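Local atomic coordinates of 336aa long hypothetical dTDP-glucose 4,6-dehydratase (Pyrococcus horikoshii, PDB entry 2HUN), a protein that binds NAD and probably catalyses the dehydration of dTDP-glucose to its 4-keto-6-deoxy product, as expected of a dTDP-glucose 4,6-dehydratase. Residues S158-L161 with V162-W165; G105-T108 with L109-I113. All coordinates share one frame; numbering follows the deposited sequence.

Contact 1 (S158-L161 with V162-W165); sequences SDML and VLGW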
loop_
_atom_site.group_PDB
_atom_site.type_symbol
_atom_site.label_atom_id
_atom_site.label_comp_id
_atom_site.label_asym_id
_atom_site.label_seq_id
_atom_site.Cartn_x
_atom_site.Cartn_y
_atom_site.Cartn_z
ATOM N N SER A 158 0.856 2.819 -3.477
ATOM C CA SER A 158 1.974 3.645 -3.919
ATOM C C SER A 158 2.664 4.289 -2.718
ATOM O O SER A 158 3.889 4.396 -2.698
ATOM C CB SER A 158 1.524 4.715 -4.934
ATOM O OG SER A 158 0.713 5.720 -4.353
ATOM N N ASP A 159 1.894 4.711 -1.717
ATOM C CA ASP A 159 2.492 5.304 -0.515
ATOM C C ASP A 159 3.476 4.308 0.115
ATOM O O ASP A 159 4.591 4.671 0.499
ATOM C CB ASP A 159 1.419 5.650 0.530
ATOM C CG ASP A 159 0.592 6.863 0.153
ATOM O OD1 ASP A 159 0.782 7.391 -0.958
ATOM O OD2 ASP A 159 -0.253 7.291 0.975
ATOM N N MET A 160 3.056 3.053 0.231
ATOM C CA MET A 160 3.894 2.025 0.835
ATOM C C MET A 160 5.225 1.846 0.101
ATOM O O MET A 160 6.275 1.683 0.742
ATOM C CB MET A 160 3.139 0.681 0.903
ATOM C CG MET A 160 1.900 0.695 1.797
ATOM S SD MET A 160 2.212 1.354 3.465
ATOM C CE MET A 160 1.784 3.041 3.276
ATOM N N LEU A 161 5.191 1.875 -1.233
ATOM C CA LEU A 161 6.422 1.719 -2.008
ATOM C C LEU A 161 7.358 2.881 -1.706
ATOM O O LEU A 161 8.556 2.687 -1.515
ATOM C CB LEU A 161 6.130 1.675 -3.514
ATOM C CG LEU A 161 5.216 0.550 -4.006
ATOM C CD1 LEU A 161 5.098 0.616 -5.526
ATOM C CD2 LEU A 161 5.769 -0.792 -3.573
ATOM N N VAL A 162 6.810 4.090 -1.647
ATOM C CA VAL A 162 7.632 5.254 -1.352
ATOM C C VAL A 162 8.321 5.127 0.005
ATOM O O VAL A 162 9.503 5.431 0.129
ATOM C CB VAL A 162 6.805 6.556 -1.382
ATOM C CG1 VAL A 162 7.651 7.724 -0.908
ATOM C CG2 VAL A 162 6.322 6.818 -2.796
ATOM N N LEU A 163 7.588 4.680 1.019
ATOM C CA LEU A 163 8.163 4.522 2.350
ATOM C C LEU A 163 9.303 3.501 2.312
ATOM O O LEU A 163 10.374 3.729 2.871
ATOM C CB LEU A 163 7.086 4.069 3.339
ATOM C CG LEU A 163 5.981 5.089 3.663
ATOM C CD1 LEU A 163 4.928 4.460 4.568
ATOM C CD2 LEU A 163 6.591 6.302 4.332
ATOM N N GLY A 164 9.068 2.389 1.626
ATOM C CA GLY A 164 10.064 1.337 1.529
ATOM C C GLY A 164 11.318 1.710 0.765
ATOM O O GLY A 164 12.432 1.478 1.239
ATOM N N TRP A 165 11.141 2.274 -0.424
ATOM C CA TRP A 165 12.270 2.680 -1.260
ATOM C C TRP A 165 13.109 3.762 -0.580
ATOM O O TRP A 165 14.336 3.755 -0.665
ATOM C CB TRP A 165 11.765 3.184 -2.614
ATOM C CG TRP A 165 11.873 2.172 -3.735
ATOM C CD1 TRP A 165 12.680 2.256 -4.832
ATOM C CD2 TRP A 165 11.128 0.955 -3.880
ATOM N NE1 TRP A 165 12.483 1.176 -5.655
ATOM C CE2 TRP A 165 11.534 0.359 -5.097
ATOM C CE3 TRP A 165 10.153 0.311 -3.104
ATOM C CZ2 TRP A 165 11.000 -0.850 -5.558
ATOM C CZ3 TRP A 165 9.622 -0.893 -3.561
ATOM C CH2 TRP A 165 10.049 -1.459 -4.780
#
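Leu-161 and Trp-165, one helical turn apart, meet through both backbone and side chain. Four i to i+4 hydrogen bonds bind 158-161 to 162-165, which establishes regular alpha-helix throughout. The amide of Trp-165 gives the straightest: its N lies 2.8 Å from Leu-161 O, with an N-H...O angle of 175°. Gly-164 N reaches Met-160 O at 3.0 Å, while Ser-158 O and Asp-159 O receive the amides of Val-162 and Leu-163.

The apolar contacts form two pairs, side chains alongside and pointing the same way. Leu-161 touches the six-membered part of the indole through one branch, CD2 to Trp-165 CZ3 at 3.9 Å. In the other pair, Met-160 curls at chi2 (-51°) and chi3, bringing CE to 3.7 Å from Leu-163 CD1.

Besides these pairs, carbon atoms rest against carbonyl oxygens: Val-162 CG2 is 3.4 Å from Ser-158 O. The indole swings back along the helix because chi1 of Trp-165 is -100°, well off the staggered value, and its CE3 lies 3.3 Å from Leu-161 O at an oblique approach.

Polar side chains serve partners beyond the turn. Ser-158 OG is hydrogen-bonded to Lys-155 O and His-124, Asp-159 makes a salt bridge with Arg-177 and a hydrogen bond with Ser-126, and the indole NE1 is bonded to Glu-111. Leu-145 of the second subunit packs on Met-160 and Leu-163, and Thr-154 of the second subunit packs on Leu-161.

The helix also carries Tyr-151 and Lys-155, which bind NAD in the spacing of the YxxxK motif of short-chain dehydrogenases. Chemically, an apolar surface of Met-160, Leu-161, Leu-163 and Trp-165 thus reaches the second subunit, Val-162 packs on its own sheet, and the buried polar groups find partners within their own subunit.

Contact 2 (G105-T108 with L109-I113); sequences GTYT and LLESI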
loop_
_atom_site.group_PDB
_atom_site.type_symbol
_atom_site.label_atom_id
_atom_site.label_comp_id
_atom_site.label_asym_id
_atom_site.label_seq_id
_atom_site.Cartn_x
_atom_site.Cartn_y
_atom_site.Cartn_z
ATOM N N GLY A 105 3.311 3.496 -11.964
ATOM C CA GLY A 105 3.867 4.809 -12.218
ATOM C C GLY A 105 4.744 5.302 -11.080
ATOM O O GLY A 105 5.827 5.842 -11.315
ATOM N N THR A 106 4.287 5.124 -9.843
ATOM C CA THR A 106 5.076 5.582 -8.710
ATOM C C THR A 106 6.334 4.725 -8.563
ATOM O O THR A 106 7.413 5.238 -8.273
ATOM C CB THR A 106 4.247 5.556 -7.420
ATOM O OG1 THR A 106 3.113 6.420 -7.580
ATOM C CG2 THR A 106 5.083 6.035 -6.237
ATOM N N TYR A 107 6.182 3.425 -8.776
ATOM C CA TYR A 107 7.297 2.478 -8.718
ATOM C C TYR A 107 8.390 2.912 -9.699
ATOM O O TYR A 107 9.569 2.974 -9.349
ATOM C CB TYR A 107 6.808 1.079 -9.107
ATOM C CG TYR A 107 7.910 0.084 -9.431
ATOM C CD1 TYR A 107 8.642 -0.541 -8.418
ATOM C CD2 TYR A 107 8.218 -0.230 -10.756
ATOM C CE1 TYR A 107 9.655 -1.458 -8.717
ATOM C CE2 TYR A 107 9.231 -1.145 -11.068
ATOM C CZ TYR A 107 9.942 -1.755 -10.045
ATOM O OH TYR A 107 10.931 -2.670 -10.343
ATOM N N THR A 108 7.981 3.204 -10.931
ATOM C CA THR A 108 8.907 3.618 -11.981
ATOM C C THR A 108 9.656 4.896 -11.610
ATOM O O THR A 108 10.854 5.019 -11.858
ATOM C CB THR A 108 8.165 3.847 -13.315
ATOM O OG1 THR A 108 7.378 2.690 -13.627
ATOM C CG2 THR A 108 9.165 4.084 -14.445
ATOM N N LEU A 109 8.941 5.845 -11.018
ATOM C CA LEU A 109 9.546 7.097 -10.601
ATOM C C LEU A 109 10.568 6.812 -9.500
ATOM O O LEU A 109 11.672 7.358 -9.514
ATOM C CB LEU A 109 8.468 8.053 -10.083
ATOM C CG LEU A 109 8.852 9.530 -10.013
ATOM C CD1 LEU A 109 9.077 10.049 -11.429
ATOM C CD2 LEU A 109 7.748 10.325 -9.325
ATOM N N LEU A 110 10.198 5.956 -8.549
ATOM C CA LEU A 110 11.095 5.602 -7.448
ATOM C C LEU A 110 12.351 4.920 -7.991
ATOM O O LEU A 110 13.464 5.205 -7.554
ATOM C CB LEU A 110 10.377 4.684 -6.444
ATOM C CG LEU A 110 9.329 5.374 -5.555
ATOM C CD1 LEU A 110 8.512 4.347 -4.775
ATOM C CD2 LEU A 110 10.037 6.337 -4.610
ATOM N N GLU A 111 12.175 4.018 -8.946
ATOM C CA GLU A 111 13.321 3.329 -9.524
ATOM C C GLU A 111 14.243 4.304 -10.239
ATOM O O GLU A 111 15.460 4.242 -10.073
ATOM C CB GLU A 111 12.862 2.235 -10.490
ATOM C CG GLU A 111 12.484 0.919 -9.805
ATOM C CD GLU A 111 13.663 0.272 -9.085
ATOM O OE1 GLU A 111 13.929 0.615 -7.914
ATOM O OE2 GLU A 111 14.335 -0.575 -9.703
ATOM N N SER A 112 13.674 5.214 -11.025
ATOM C CA SER A 112 14.491 6.183 -11.743
ATOM C C SER A 112 15.254 7.045 -10.746
ATOM O O SER A 112 16.415 7.392 -10.967
ATOM C CB SER A 112 13.617 7.066 -12.644
ATOM O OG SER A 112 12.834 7.968 -11.884
ATOM N N ILE A 113 14.605 7.383 -9.637
ATOM C CA ILE A 113 15.255 8.196 -8.623
ATOM C C ILE A 113 16.430 7.480 -7.951
ATOM O O ILE A 113 17.519 8.051 -7.847
ATOM C CB ILE A 113 14.250 8.653 -7.541
ATOM C CG1 ILE A 113 13.333 9.737 -8.121
ATOM C CG2 ILE A 113 15.000 9.165 -6.314
ATOM C CD1 ILE A 113 12.200 10.158 -7.196
#
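Glu-111 lays its CG over one face of the Tyr-107 ring, a CH-pi contact 4.0 Å from the centroid and 22° off the ring normal. The methylene is displaced toward the hydroxyl end, with CG 3.7 Å from Tyr-107 CZ. Ring and carboxylate planes are 19° apart. Tyr-107 takes up this place with CG anti to the backbone N (chi1 165°); chi1 of Glu-111 sets CG over the ring, anti to the carbonyl carbon, and chi2 only directs the carboxylate. One step round the helix, Leu-110 CD1 lies beside Thr-106 CG2 at 4.1 Å, while Leu-110 CG sits 3.3 Å from Thr-106 O.

Beneath these side chains run i to i+4 bonds, including Glu-111 N to Tyr-107 O at 2.8 Å. Helix 96-116 is the long helix of the beta-alpha-beta crossover from strand 78-81 to the parallel strand 121-127 of the Rossmann sheet. Ser-112 OG turns back on its helix and donates to Leu-109 O at 2.7 Å, sharing that oxygen with Ile-113 N on the same face of the carbonyl plane.

Farther out, Arg-114 and Trp-165 hold the two carboxylate oxygens of Glu-111, His-81 and Asn-102 O bind Thr-106 OG1, and Leu-99 of the second subunit packs on Tyr-107.

Contact 2 comes first along the chain, on helix 96-116; strand 121-127 follows, and contact 1 lies on helix 150-168. Their centres are about 10 Å apart, and both helices pack on strand 121-127 of the Rossmann sheet. The two touch directly, in packing that flanks the polar tie between Trp-165 and Glu-111: Trp-165 CZ2 is 3.5 Å from Tyr-107 CE1, Ser-158 CB 3.5 Å from Thr-106 OG1, and Val-162 N 3.6 Å from Leu-110 CD1. Both reach the second subunit, where Pro-95 packs against Trp-165 and Glu-111, consistent with the four-helix dimer interface of this superfamily. Ser-158 lies near Lys-155, and Gly-105 near Asp-62 and Val-63, so the paired helices link cofactor pocket and dimer contact.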